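Local coordinates for protein tryparedoxin (Leishmania major, PDB 3S9F) that probably works as a thioredoxin-fold disulfide reductase, using a redox-active cysteine pair to pass electrons along the parasite's peroxide detoxification pathway, at residues A31-K36 against T40-S45; A99-A102 against L107-P110. All blocks are in the same frame, centred on the assembly; numbering follows the deposited sequence.

Contact 1: residues A31-K36 against T40-S45; sequences ALKLRK and TADMDS
Lys-33 and Asp-42 lie side by side and point the same way at the open end of a beta hairpin, strands 34-36 and 39-41, which forms one edge of the thioredoxin-type sheet. Starting at the root of the lysine, Lys-33 CB lies 4.0 Å from Ala-41 O. The bend at chi2 (-44°) brings CD alongside the aspartate, and CE follows, 3.5 Å from Asp-42 OD1. NZ finishes the run with a salt bridge to that same oxygen at 3.0 Å, met nearly along the C-O axis, and makes a second, weak hydrogen bond to the backbone O of Glu-30. Farther into the hairpin, Leu-34 and Ala-41 form an antiparallel hydrogen-bonded pair whose two bonds are unequal. Ala-41 N gives the straighter one, 2.6 Å to Leu-34 O with 166° at the hydrogen, whereas Leu-34 N reaches Ala-41 O at 3.1 Å with a clear bend, 137°. Just past the strand, Met-43 folds back through a chain bent at chi2 and chi3 and crosses Leu-34 at about a right angle, its CE 3.7 Å from Leu-34 CG. Leu-28 of the second subunit packs on Met-43. The Met-43 methyl also lies beside a buried carbonyl that finds no polar partner in the model: CE is 3.6 Å from Leu-32 O.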
# COMPACT_ATOMS: atom_id res chain seq x y z
N ALA A 31 1.37 -5.68 -0.91
CA ALA A 31 0.27 -6.31 -0.16
C ALA A 31 -1.11 -5.81 -0.58
O ALA A 31 -2.13 -6.38 -0.19
CB ALA A 31 0.46 -6.10 1.35
N LEU A 32 -1.16 -4.73 -1.34
CA LEU A 32 -2.42 -4.24 -1.89
C LEU A 32 -2.77 -5.09 -3.11
O LEU A 32 -1.93 -5.29 -4.00
CB LEU A 32 -2.29 -2.77 -2.30
CG LEU A 32 -3.55 -2.07 -2.84
CD1 LEU A 32 -4.44 -1.69 -1.68
CD2 LEU A 32 -3.14 -0.84 -3.63
N LYS A 33 -3.99 -5.58 -3.16
CA LYS A 33 -4.41 -6.28 -4.36
C LYS A 33 -5.16 -5.27 -5.22
O LYS A 33 -6.02 -4.56 -4.72
CB LYS A 33 -5.24 -7.52 -4.01
CG LYS A 33 -4.52 -8.55 -3.11
CD LYS A 33 -3.07 -8.82 -3.53
CE LYS A 33 -2.33 -9.69 -2.51
NZ LYS A 33 -0.84 -9.66 -2.70
N LEU A 34 -4.75 -5.12 -6.48
CA LEU A 34 -5.47 -4.25 -7.41
C LEU A 34 -6.63 -5.02 -8.04
O LEU A 34 -6.56 -6.24 -8.23
CB LEU A 34 -4.53 -3.73 -8.50
CG LEU A 34 -3.41 -2.79 -8.06
CD1 LEU A 34 -2.47 -2.50 -9.25
CD2 LEU A 34 -3.96 -1.49 -7.43
N ARG A 35 -7.71 -4.31 -8.32
CA ARG A 35 -8.84 -4.87 -9.03
C ARG A 35 -8.48 -5.07 -10.52
O ARG A 35 -7.85 -4.21 -11.13
CB ARG A 35 -9.99 -3.89 -8.86
CG ARG A 35 -11.24 -4.24 -9.52
CD ARG A 35 -12.27 -4.78 -8.56
NE ARG A 35 -13.41 -5.08 -9.40
CZ ARG A 35 -14.62 -4.56 -9.28
NH1 ARG A 35 -15.55 -4.92 -10.16
NH2 ARG A 35 -14.92 -3.73 -8.28
N LYS A 36 -8.93 -6.18 -11.10
CA LYS A 36 -8.87 -6.40 -12.53
C LYS A 36 -10.20 -6.97 -12.92
O LYS A 36 -10.41 -8.16 -12.84
CB LYS A 36 -7.77 -7.37 -12.92
CG LYS A 36 -7.70 -7.55 -14.39
CD LYS A 36 -6.60 -8.48 -14.78
CE LYS A 36 -6.60 -8.68 -16.25
NZ LYS A 36 -5.65 -9.72 -16.58
N THR A 40 -9.10 -9.80 -8.62
CA THR A 40 -8.11 -8.95 -8.00
C THR A 40 -6.76 -9.56 -8.39
O THR A 40 -6.63 -10.78 -8.48
CB THR A 40 -8.38 -8.89 -6.48
OG1 THR A 40 -9.71 -8.40 -6.26
CG2 THR A 40 -7.42 -7.95 -5.80
N ALA A 41 -5.77 -8.72 -8.66
CA ALA A 41 -4.47 -9.18 -9.14
C ALA A 41 -3.29 -8.65 -8.32
O ALA A 41 -3.43 -7.72 -7.53
CB ALA A 41 -4.30 -8.83 -10.60
N ASP A 42 -2.13 -9.26 -8.53
CA ASP A 42 -0.87 -8.85 -7.91
C ASP A 42 -0.20 -7.76 -8.74
O ASP A 42 -0.78 -7.29 -9.72
CB ASP A 42 0.07 -10.05 -7.74
CG ASP A 42 -0.39 -11.00 -6.64
OD1 ASP A 42 -0.67 -10.52 -5.52
OD2 ASP A 42 -0.45 -12.23 -6.90
N MET A 43 1.02 -7.38 -8.37
CA MET A 43 1.67 -6.19 -8.93
C MET A 43 2.86 -6.47 -9.85
O MET A 43 3.40 -5.54 -10.46
CB MET A 43 2.10 -5.27 -7.78
CG MET A 43 2.08 -3.81 -8.14
SD MET A 43 1.58 -2.81 -6.75
CE MET A 43 -0.09 -3.39 -6.47
N ASP A 44 3.27 -7.73 -9.93
CA ASP A 44 4.40 -8.11 -10.78
C ASP A 44 4.08 -7.78 -12.23
O ASP A 44 4.95 -7.40 -13.01
CB ASP A 44 4.71 -9.59 -10.62
CG ASP A 44 3.65 -10.34 -9.84
OD1 ASP A 44 3.65 -10.26 -8.59
OD2 ASP A 44 2.80 -11.00 -10.47
N SER A 45 2.81 -7.95 -12.58
CA SER A 45 2.32 -7.67 -13.93
C SER A 45 2.66 -6.25 -14.40
O SER A 45 2.63 -5.97 -15.60
CB SER A 45 0.80 -7.90 -14.00
OG SER A 45 0.15 -7.44 -12.83

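Contact 2: residues A99-A102 against L107-P110; sequences AYYA and LSIP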
# COMPACT_ATOMS: atom_id res chain seq x y z
N ALA A 99 -20.28 0.78 -11.64
CA ALA A 99 -20.94 1.06 -12.94
C ALA A 99 -19.93 1.66 -13.92
O ALA A 99 -19.91 1.34 -15.13
CB ALA A 99 -22.12 2.00 -12.77
N TYR A 100 -19.12 2.58 -13.40
CA TYR A 100 -18.10 3.29 -14.18
C TYR A 100 -16.90 2.43 -14.50
O TYR A 100 -16.44 2.39 -15.65
CB TYR A 100 -17.70 4.58 -13.44
CG TYR A 100 -16.82 5.56 -14.21
CD1 TYR A 100 -17.00 5.79 -15.59
CD2 TYR A 100 -15.84 6.28 -13.55
CE1 TYR A 100 -16.17 6.71 -16.28
CE2 TYR A 100 -15.03 7.21 -14.23
CZ TYR A 100 -15.21 7.41 -15.57
OH TYR A 100 -14.43 8.33 -16.21
N TYR A 101 -16.38 1.71 -13.51
CA TYR A 101 -15.21 0.86 -13.74
C TYR A 101 -15.55 -0.26 -14.72
O TYR A 101 -14.69 -0.72 -15.48
CB TYR A 101 -14.68 0.29 -12.43
CG TYR A 101 -13.53 -0.68 -12.64
CD1 TYR A 101 -12.34 -0.27 -13.28
CD2 TYR A 101 -13.62 -2.00 -12.18
CE1 TYR A 101 -11.28 -1.17 -13.45
CE2 TYR A 101 -12.58 -2.90 -12.37
CZ TYR A 101 -11.42 -2.48 -13.00
OH TYR A 101 -10.39 -3.37 -13.19
N ALA A 102 -16.81 -0.68 -14.73
CA ALA A 102 -17.27 -1.72 -15.68
C ALA A 102 -17.03 -1.35 -17.15
O ALA A 102 -16.92 -2.23 -18.01
CB ALA A 102 -18.77 -2.02 -15.46
N LEU A 107 -7.05 -1.68 -14.85
CA LEU A 107 -7.05 -2.02 -13.42
C LEU A 107 -7.66 -0.93 -12.54
O LEU A 107 -7.84 0.16 -12.98
CB LEU A 107 -5.62 -2.23 -12.95
CG LEU A 107 -4.73 -3.21 -13.72
CD1 LEU A 107 -3.36 -3.35 -13.14
CD2 LEU A 107 -5.41 -4.51 -13.76
N SER A 108 -7.92 -1.24 -11.28
CA SER A 108 -8.37 -0.18 -10.35
C SER A 108 -7.81 -0.40 -8.96
O SER A 108 -7.65 -1.51 -8.49
CB SER A 108 -9.92 -0.10 -10.28
OG SER A 108 -10.35 0.99 -9.46
N ILE A 109 -7.54 0.70 -8.28
CA ILE A 109 -7.45 0.65 -6.83
C ILE A 109 -8.86 0.28 -6.33
O ILE A 109 -9.86 0.85 -6.80
CB ILE A 109 -7.02 2.03 -6.31
CG1 ILE A 109 -5.58 2.34 -6.78
CG2 ILE A 109 -7.15 2.10 -4.78
CD1 ILE A 109 -5.20 3.85 -6.68
N PRO A 110 -8.96 -0.68 -5.40
CA PRO A 110 -10.29 -1.09 -4.95
C PRO A 110 -11.04 0.07 -4.31
O PRO A 110 -10.43 0.98 -3.72
CB PRO A 110 -9.99 -2.17 -3.92
CG PRO A 110 -8.67 -2.74 -4.33
CD PRO A 110 -7.90 -1.54 -4.85
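The hydroxyl of Tyr-101 rests against the backbone of Leu-107 and is gripped by two main-chain groups, the carbonyl O of Trp-106 and the N of Gln-37. One is an acceptor and the other a donor, so both roles of this buried oxygen are used, and the two bonds fix where the far end of the ring lies. Tyr-101 lies on helix 94-101, the helix of a beta-alpha-beta unit that runs from strand 83-89 to strand 107-108. With CG anti to the backbone N (chi1 176°), the ring leaves the helix and reaches across to the strand that follows it. There Tyr-101 OH comes to 3.6 Å from Leu-107 CA. Ser-108 turns its CB toward the helix and sets it over one face of the phenol ring, shifted toward the rim. This is a CH-pi contact, with Ser-108 CB 3.9 Å from the Tyr-101 ring centroid and 21° off the ring normal; the nearest ring atom is Tyr-101 CE1, 3.6 Å from Ser-108 CB. Leu-107 O approaches the ring obliquely, 3.7 Å from Tyr-101 CE1. Arg-35 and Leu-87, from the strands flanking 107-108, touch both Tyr-101 and Ser-108, so the pair is packed among side chains of the two flanking strands. The serine hydroxyl makes its bond within its own segment: Ser-108 OG donates to Ile-109 O at 2.7 Å, from 42° out of the carbonyl plane.

Contact 1 closes before contact 2 opens along the chain, yet they meet in the sheet, because strand 34-36 of the hairpin is the neighbour of strand 107-108. Their centres are 13 Å apart. The join is a probable backbone hydrogen bond, Arg-35 N to Ser-108 O at 2.8 Å, and Tyr-101 OH adds packing 3.5 Å from Lys-36 CA. Arg-35 also binds Gln-37 O through NE and Asn-98 of helix 94-101 through NH2, tying hairpin to helix. A bound magnesium ion lies about 3 Å from the Arg-35 side chain, and one lies about 6 Å from that of Ser-108. The Cys-60/Cys-63 pair, which forms a disulfide in a structure of this protein, lies in neither contact's segments.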